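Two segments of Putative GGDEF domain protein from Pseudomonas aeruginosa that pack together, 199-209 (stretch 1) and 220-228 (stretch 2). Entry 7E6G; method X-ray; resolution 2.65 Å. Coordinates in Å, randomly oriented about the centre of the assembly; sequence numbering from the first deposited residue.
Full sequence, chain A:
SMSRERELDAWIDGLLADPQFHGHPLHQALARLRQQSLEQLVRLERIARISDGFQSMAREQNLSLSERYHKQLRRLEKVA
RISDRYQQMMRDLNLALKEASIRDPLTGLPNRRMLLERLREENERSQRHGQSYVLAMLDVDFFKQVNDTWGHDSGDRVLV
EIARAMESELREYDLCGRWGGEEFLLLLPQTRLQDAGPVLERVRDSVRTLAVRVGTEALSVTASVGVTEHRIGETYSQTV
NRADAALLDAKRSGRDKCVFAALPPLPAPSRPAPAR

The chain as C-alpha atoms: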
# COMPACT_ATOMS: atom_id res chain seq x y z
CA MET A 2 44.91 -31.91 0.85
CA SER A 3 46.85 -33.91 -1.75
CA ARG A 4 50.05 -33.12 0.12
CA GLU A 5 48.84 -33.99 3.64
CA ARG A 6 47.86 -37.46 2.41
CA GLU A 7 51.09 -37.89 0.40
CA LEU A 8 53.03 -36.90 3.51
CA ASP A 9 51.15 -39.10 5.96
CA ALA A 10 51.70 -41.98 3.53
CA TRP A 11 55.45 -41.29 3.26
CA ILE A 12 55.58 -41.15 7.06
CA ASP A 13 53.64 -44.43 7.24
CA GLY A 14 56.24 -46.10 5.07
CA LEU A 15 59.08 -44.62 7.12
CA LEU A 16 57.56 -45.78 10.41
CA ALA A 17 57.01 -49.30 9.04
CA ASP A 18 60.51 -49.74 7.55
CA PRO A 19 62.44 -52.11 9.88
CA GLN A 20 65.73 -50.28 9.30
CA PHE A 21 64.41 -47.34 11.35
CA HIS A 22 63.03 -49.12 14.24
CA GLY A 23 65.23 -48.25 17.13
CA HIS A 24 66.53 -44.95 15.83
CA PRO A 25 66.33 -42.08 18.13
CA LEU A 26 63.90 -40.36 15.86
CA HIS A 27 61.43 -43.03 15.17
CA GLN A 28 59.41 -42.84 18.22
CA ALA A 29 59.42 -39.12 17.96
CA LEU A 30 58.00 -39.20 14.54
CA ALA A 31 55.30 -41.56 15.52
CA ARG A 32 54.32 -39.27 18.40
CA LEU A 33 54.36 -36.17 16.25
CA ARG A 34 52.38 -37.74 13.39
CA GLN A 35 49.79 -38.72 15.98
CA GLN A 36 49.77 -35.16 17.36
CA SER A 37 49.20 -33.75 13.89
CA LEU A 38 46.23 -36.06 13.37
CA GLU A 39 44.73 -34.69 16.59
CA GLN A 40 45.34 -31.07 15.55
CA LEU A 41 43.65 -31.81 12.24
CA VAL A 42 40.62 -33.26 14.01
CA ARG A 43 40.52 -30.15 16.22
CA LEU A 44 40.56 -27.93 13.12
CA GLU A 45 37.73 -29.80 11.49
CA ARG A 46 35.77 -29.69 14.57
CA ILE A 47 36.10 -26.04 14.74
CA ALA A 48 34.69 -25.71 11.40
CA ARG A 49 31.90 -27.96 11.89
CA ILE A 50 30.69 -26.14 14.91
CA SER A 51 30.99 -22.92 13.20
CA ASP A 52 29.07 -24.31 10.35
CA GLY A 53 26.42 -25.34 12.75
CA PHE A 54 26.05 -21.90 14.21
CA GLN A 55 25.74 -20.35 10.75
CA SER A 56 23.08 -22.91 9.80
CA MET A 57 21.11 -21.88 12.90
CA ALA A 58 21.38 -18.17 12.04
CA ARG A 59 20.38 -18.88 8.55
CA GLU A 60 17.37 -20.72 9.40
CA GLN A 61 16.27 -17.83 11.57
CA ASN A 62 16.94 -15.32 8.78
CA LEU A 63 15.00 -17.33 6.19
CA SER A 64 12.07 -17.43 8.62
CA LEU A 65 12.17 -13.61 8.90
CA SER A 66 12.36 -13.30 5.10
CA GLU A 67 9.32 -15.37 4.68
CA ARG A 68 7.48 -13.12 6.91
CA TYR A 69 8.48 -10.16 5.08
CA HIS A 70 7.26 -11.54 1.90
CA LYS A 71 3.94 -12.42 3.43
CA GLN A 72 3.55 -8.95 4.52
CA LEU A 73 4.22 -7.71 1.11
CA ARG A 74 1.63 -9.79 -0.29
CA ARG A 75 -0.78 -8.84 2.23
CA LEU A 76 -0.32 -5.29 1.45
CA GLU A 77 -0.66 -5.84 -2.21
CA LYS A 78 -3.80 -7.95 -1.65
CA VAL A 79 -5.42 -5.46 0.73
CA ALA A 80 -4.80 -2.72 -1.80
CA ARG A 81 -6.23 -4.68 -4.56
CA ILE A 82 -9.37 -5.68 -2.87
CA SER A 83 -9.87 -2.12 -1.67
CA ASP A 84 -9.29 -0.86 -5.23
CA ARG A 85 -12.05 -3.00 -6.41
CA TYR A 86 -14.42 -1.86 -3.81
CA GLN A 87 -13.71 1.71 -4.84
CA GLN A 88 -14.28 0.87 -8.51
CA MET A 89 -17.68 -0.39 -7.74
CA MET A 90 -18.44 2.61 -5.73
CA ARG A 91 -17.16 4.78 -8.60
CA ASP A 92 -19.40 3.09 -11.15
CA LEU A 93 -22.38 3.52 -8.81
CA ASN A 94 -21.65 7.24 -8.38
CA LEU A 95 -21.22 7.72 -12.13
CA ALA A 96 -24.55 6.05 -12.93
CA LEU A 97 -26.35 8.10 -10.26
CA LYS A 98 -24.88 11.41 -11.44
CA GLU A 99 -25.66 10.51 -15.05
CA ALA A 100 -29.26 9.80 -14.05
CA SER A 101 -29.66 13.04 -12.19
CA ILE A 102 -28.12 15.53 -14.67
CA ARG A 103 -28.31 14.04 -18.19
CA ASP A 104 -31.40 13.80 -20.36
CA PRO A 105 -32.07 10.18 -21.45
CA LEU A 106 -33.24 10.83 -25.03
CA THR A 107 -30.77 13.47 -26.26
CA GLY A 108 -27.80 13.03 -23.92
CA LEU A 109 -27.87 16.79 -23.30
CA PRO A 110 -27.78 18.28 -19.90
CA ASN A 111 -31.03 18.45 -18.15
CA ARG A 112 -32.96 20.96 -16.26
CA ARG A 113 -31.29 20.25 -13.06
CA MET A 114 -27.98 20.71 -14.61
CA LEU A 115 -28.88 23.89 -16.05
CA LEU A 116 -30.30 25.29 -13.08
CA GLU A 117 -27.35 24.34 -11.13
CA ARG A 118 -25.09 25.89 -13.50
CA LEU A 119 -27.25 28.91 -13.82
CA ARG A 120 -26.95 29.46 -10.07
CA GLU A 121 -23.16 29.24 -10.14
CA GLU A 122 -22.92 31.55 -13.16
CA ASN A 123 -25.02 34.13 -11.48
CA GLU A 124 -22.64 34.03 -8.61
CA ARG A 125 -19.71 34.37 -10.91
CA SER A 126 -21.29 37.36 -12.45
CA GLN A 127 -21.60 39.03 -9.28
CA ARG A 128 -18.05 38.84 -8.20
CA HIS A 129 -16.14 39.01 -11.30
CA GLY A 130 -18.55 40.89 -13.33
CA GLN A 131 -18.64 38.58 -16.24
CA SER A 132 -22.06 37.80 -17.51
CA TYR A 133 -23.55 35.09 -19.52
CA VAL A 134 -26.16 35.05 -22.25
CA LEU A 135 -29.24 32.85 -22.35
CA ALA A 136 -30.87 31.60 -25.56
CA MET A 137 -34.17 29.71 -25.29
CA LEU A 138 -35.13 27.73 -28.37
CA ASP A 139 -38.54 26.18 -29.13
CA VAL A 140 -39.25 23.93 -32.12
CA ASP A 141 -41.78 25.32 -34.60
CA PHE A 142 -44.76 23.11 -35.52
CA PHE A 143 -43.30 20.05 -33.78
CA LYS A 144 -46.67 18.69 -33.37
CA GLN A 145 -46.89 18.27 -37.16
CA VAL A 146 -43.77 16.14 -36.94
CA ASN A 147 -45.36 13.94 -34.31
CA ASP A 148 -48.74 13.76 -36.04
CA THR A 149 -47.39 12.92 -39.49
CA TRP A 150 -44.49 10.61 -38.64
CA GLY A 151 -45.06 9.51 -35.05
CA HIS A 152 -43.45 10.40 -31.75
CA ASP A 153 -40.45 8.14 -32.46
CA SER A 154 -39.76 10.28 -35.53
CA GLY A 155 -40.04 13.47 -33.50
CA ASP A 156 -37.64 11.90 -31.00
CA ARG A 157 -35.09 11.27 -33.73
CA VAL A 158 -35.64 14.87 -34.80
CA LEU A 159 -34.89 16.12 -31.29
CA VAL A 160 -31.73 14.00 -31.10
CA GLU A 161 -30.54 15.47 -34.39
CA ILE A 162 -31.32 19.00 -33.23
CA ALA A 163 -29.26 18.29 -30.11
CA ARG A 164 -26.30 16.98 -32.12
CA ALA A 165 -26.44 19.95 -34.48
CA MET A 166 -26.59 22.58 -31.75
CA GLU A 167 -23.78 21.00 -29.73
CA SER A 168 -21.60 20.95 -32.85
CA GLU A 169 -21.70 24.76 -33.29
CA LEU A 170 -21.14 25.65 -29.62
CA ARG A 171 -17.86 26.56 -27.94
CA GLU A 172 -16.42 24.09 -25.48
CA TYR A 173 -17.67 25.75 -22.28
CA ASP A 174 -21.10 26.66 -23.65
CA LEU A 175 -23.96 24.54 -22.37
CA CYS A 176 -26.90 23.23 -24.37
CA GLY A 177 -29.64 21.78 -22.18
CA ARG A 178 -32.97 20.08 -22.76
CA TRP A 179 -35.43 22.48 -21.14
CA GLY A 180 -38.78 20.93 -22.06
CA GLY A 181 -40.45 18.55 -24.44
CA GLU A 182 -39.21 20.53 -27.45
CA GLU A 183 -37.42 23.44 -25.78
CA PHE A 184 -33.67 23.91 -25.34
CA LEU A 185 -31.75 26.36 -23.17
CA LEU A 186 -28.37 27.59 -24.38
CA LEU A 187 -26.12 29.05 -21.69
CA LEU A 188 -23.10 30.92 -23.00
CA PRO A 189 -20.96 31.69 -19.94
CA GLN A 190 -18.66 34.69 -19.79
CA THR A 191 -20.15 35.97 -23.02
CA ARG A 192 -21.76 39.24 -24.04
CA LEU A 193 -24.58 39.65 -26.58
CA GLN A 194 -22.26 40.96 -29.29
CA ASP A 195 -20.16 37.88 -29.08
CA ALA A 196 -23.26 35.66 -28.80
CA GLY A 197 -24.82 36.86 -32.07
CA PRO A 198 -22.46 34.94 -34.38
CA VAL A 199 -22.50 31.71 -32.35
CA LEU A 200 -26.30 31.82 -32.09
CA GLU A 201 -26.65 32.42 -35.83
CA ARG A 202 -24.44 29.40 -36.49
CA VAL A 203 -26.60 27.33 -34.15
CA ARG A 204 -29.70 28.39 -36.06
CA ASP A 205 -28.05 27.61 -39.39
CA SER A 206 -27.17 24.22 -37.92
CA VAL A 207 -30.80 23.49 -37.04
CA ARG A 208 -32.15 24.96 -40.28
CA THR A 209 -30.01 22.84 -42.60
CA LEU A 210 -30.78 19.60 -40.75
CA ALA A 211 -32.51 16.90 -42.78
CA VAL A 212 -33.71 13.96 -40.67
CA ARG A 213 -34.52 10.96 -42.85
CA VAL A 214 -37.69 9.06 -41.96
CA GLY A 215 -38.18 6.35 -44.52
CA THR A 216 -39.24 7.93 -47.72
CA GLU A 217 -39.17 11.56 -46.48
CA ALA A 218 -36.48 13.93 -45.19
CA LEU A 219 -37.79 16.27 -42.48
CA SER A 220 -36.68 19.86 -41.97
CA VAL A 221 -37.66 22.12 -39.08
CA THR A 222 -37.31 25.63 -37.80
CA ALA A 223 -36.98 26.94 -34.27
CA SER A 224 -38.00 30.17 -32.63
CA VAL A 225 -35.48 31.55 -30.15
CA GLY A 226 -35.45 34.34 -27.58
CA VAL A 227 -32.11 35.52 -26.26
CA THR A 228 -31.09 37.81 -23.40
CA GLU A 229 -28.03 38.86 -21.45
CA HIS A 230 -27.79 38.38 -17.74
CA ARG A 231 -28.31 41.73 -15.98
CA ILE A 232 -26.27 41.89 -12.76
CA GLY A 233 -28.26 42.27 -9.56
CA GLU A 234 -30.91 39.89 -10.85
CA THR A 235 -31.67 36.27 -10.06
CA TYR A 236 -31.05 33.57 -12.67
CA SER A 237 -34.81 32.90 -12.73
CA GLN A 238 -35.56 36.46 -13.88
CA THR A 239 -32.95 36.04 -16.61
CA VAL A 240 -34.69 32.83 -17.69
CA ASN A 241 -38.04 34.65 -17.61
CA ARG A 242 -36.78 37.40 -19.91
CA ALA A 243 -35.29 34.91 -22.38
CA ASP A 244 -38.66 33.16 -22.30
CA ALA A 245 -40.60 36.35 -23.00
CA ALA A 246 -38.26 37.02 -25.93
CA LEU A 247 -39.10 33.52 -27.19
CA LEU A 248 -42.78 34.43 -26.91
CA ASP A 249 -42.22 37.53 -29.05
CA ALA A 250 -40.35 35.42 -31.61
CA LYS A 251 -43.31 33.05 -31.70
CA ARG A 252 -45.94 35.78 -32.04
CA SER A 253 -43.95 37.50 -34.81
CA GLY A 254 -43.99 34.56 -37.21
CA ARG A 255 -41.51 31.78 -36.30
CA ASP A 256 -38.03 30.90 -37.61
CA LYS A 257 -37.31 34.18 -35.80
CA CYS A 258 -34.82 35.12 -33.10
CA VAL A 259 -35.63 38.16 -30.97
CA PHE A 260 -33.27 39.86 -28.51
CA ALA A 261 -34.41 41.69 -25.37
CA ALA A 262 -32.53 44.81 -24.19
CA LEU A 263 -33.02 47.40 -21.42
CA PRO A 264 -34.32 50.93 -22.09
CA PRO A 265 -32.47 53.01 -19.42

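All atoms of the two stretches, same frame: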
# COMPACT_ATOMS: atom_id res chain seq x y z
N VAL A 199 -22.31 33.10 -32.76
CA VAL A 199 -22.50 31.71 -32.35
C VAL A 199 -23.96 31.30 -32.49
O VAL A 199 -24.27 30.25 -33.06
CB VAL A 199 -22.01 31.50 -30.90
CG1 VAL A 199 -22.20 30.06 -30.48
CG2 VAL A 199 -20.55 31.92 -30.75
N LEU A 200 -24.88 32.13 -31.99
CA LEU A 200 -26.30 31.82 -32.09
C LEU A 200 -26.74 31.68 -33.55
O LEU A 200 -27.52 30.77 -33.88
CB LEU A 200 -27.12 32.90 -31.39
CG LEU A 200 -26.93 33.04 -29.87
CD1 LEU A 200 -27.85 34.11 -29.28
CD2 LEU A 200 -27.16 31.71 -29.16
N GLU A 201 -26.26 32.55 -34.43
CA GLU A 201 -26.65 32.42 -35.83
C GLU A 201 -26.11 31.14 -36.44
O GLU A 201 -26.76 30.54 -37.30
CB GLU A 201 -26.20 33.64 -36.63
CG GLU A 201 -27.14 34.85 -36.50
CD GLU A 201 -28.64 34.49 -36.60
OE1 GLU A 201 -29.09 34.01 -37.67
OE2 GLU A 201 -29.37 34.70 -35.60
N ARG A 202 -24.95 30.68 -35.99
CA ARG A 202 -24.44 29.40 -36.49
C ARG A 202 -25.25 28.23 -35.96
O ARG A 202 -25.47 27.24 -36.66
CB ARG A 202 -22.97 29.25 -36.12
CG ARG A 202 -22.05 29.64 -37.25
CD ARG A 202 -20.60 29.34 -36.91
NE ARG A 202 -20.06 30.37 -36.04
CZ ARG A 202 -19.76 30.16 -34.76
NH1 ARG A 202 -19.94 28.95 -34.23
NH2 ARG A 202 -19.28 31.16 -34.04
N VAL A 203 -25.71 28.33 -34.71
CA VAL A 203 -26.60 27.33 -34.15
C VAL A 203 -27.90 27.25 -34.95
O VAL A 203 -28.40 26.15 -35.25
CB VAL A 203 -26.87 27.67 -32.68
CG1 VAL A 203 -27.98 26.80 -32.12
CG2 VAL A 203 -25.58 27.51 -31.91
N ARG A 204 -28.45 28.41 -35.31
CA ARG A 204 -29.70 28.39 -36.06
C ARG A 204 -29.49 27.91 -37.48
O ARG A 204 -30.35 27.21 -38.01
CB ARG A 204 -30.36 29.76 -36.03
CG ARG A 204 -30.40 30.32 -34.63
CD ARG A 204 -31.46 31.36 -34.47
NE ARG A 204 -31.52 32.29 -35.59
CZ ARG A 204 -32.62 32.50 -36.30
NH1 ARG A 204 -32.60 33.37 -37.31
NH2 ARG A 204 -33.73 31.83 -36.01
N ASP A 205 -28.36 28.24 -38.11
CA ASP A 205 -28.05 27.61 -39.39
C ASP A 205 -27.97 26.10 -39.22
O ASP A 205 -28.51 25.34 -40.04
CB ASP A 205 -26.74 28.15 -39.96
CG ASP A 205 -26.78 29.65 -40.27
OD1 ASP A 205 -27.88 30.27 -40.20
OD2 ASP A 205 -25.69 30.20 -40.58
N SER A 206 -27.31 25.65 -38.16
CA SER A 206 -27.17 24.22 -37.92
C SER A 206 -28.53 23.54 -37.91
O SER A 206 -28.75 22.56 -38.64
CB SER A 206 -26.44 24.00 -36.60
OG SER A 206 -25.69 22.81 -36.65
N VAL A 207 -29.46 24.08 -37.12
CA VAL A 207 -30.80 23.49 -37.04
C VAL A 207 -31.50 23.59 -38.38
O VAL A 207 -32.09 22.61 -38.87
CB VAL A 207 -31.62 24.15 -35.91
CG1 VAL A 207 -33.06 23.65 -35.92
CG2 VAL A 207 -30.99 23.84 -34.58
N ARG A 208 -31.43 24.75 -39.03
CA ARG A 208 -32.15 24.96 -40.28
C ARG A 208 -31.75 23.94 -41.34
O ARG A 208 -32.60 23.36 -42.02
CB ARG A 208 -31.94 26.39 -40.76
CG ARG A 208 -33.02 26.87 -41.73
CD ARG A 208 -32.81 28.32 -42.15
NE ARG A 208 -33.37 29.27 -41.19
CZ ARG A 208 -32.63 30.00 -40.35
NH1 ARG A 208 -31.31 29.89 -40.36
NH2 ARG A 208 -33.22 30.84 -39.50
N THR A 209 -30.45 23.67 -41.49
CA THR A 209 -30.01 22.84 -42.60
C THR A 209 -30.12 21.35 -42.30
O THR A 209 -29.75 20.52 -43.14
CB THR A 209 -28.58 23.19 -42.98
OG1 THR A 209 -27.70 22.68 -41.98
CG2 THR A 209 -28.41 24.71 -43.09
N SER A 220 -37.37 18.64 -42.37
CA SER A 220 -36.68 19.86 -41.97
C SER A 220 -37.58 20.63 -41.01
O SER A 220 -38.81 20.52 -41.04
CB SER A 220 -36.33 20.72 -43.16
OG SER A 220 -35.24 20.15 -43.87
N VAL A 221 -36.95 21.42 -40.14
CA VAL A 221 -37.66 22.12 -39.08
C VAL A 221 -37.07 23.51 -38.93
O VAL A 221 -35.97 23.81 -39.40
CB VAL A 221 -37.59 21.38 -37.74
CG1 VAL A 221 -38.26 20.02 -37.85
CG2 VAL A 221 -36.14 21.26 -37.30
N THR A 222 -37.82 24.36 -38.25
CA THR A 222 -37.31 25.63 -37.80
C THR A 222 -37.52 25.72 -36.30
O THR A 222 -38.31 24.97 -35.71
CB THR A 222 -38.00 26.80 -38.50
OG1 THR A 222 -39.41 26.69 -38.27
CG2 THR A 222 -37.71 26.80 -40.01
N ALA A 223 -36.79 26.65 -35.68
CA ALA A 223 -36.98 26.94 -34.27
C ALA A 223 -37.13 28.44 -34.08
O ALA A 223 -36.47 29.23 -34.76
CB ALA A 223 -35.79 26.44 -33.43
N SER A 224 -38.00 28.82 -33.16
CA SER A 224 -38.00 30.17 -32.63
C SER A 224 -37.00 30.24 -31.49
O SER A 224 -36.72 29.23 -30.84
CB SER A 224 -39.39 30.56 -32.14
OG SER A 224 -40.33 30.51 -33.20
N VAL A 225 -36.42 31.42 -31.26
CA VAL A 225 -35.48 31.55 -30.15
C VAL A 225 -35.50 32.96 -29.60
O VAL A 225 -35.52 33.94 -30.35
CB VAL A 225 -34.05 31.10 -30.55
CG1 VAL A 225 -33.66 31.68 -31.85
CG2 VAL A 225 -33.04 31.46 -29.44
N GLY A 226 -35.54 33.07 -28.28
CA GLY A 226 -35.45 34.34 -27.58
C GLY A 226 -34.14 34.37 -26.81
O GLY A 226 -33.80 33.39 -26.15
N VAL A 227 -33.40 35.46 -26.94
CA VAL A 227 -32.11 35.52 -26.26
C VAL A 227 -32.00 36.80 -25.45
O VAL A 227 -32.53 37.85 -25.84
CB VAL A 227 -30.93 35.35 -27.26
CG1 VAL A 227 -31.11 36.21 -28.47
CG2 VAL A 227 -29.60 35.58 -26.59
N THR A 228 -31.39 36.68 -24.26
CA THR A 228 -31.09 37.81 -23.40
C THR A 228 -29.69 37.69 -22.82
O THR A 228 -29.05 36.64 -22.84
CB THR A 228 -32.04 37.96 -22.21
OG1 THR A 228 -31.89 39.28 -21.67
CG2 THR A 228 -31.68 36.97 -21.10
O HOH W 1 -34.22 21.28 -40.12
O HOH W 2 -35.07 24.01 -42.17

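No direct hydrogen bond joins these two segments; where their backbones come closest, two water molecules make the polar connection. Water 1 donates to V207 O (2.8 Å) and accepts from V221 N (2.7 Å), while water 2 donates to both R208 O (2.6 Å) and V221 O (2.9 Å). The arrangement illustrates a general rule: carbonyls in the last turn of a helix lack i+4 amide partners within it, and solvent can satisfy them. Here the same waters also serve V221, which precedes the regular part of the strand. The carbonyls V207 O and V221 O lie 4.1 Å apart, and as two acceptors they could not bond directly in any case.

Beyond the waters, side chains pack between the helix and the other segment. The axes of helix and strand run nearly antiparallel, at 164°, and approach to 10.1 Å, a spacing that leaves room for a layer of side chains. L200 and V207, two helical turns apart, both point toward that segment: L200 CD1 meets V227 CG2 of the strand at 3.5 Å, and V207 CG1 meets V221 CG2, just ahead of the strand, at 4.1 Å. Strand alternation supplies the complementary surface: A223, V225 and V227 direct their CA-to-CB bonds toward the helix, whereas S224 between the first two points away.

R204 fills the middle of this interface with the aliphatic part of a charged side chain. Its CA-to-CB bond runs sideways, yet its end comes nearer the strand, bringing R204 CD to 3.4 Å from V225 CG1. The charge is met within the helix, where R204 NE donates to E201 OE2 at 3.2 Å in a salt bridge. A223 O lies near the guanidinium plane, at its edge, but stays 4.0 Å from R204 NH2. The residue thus contributes packing across the interface while its salt bridge remains on its own helix.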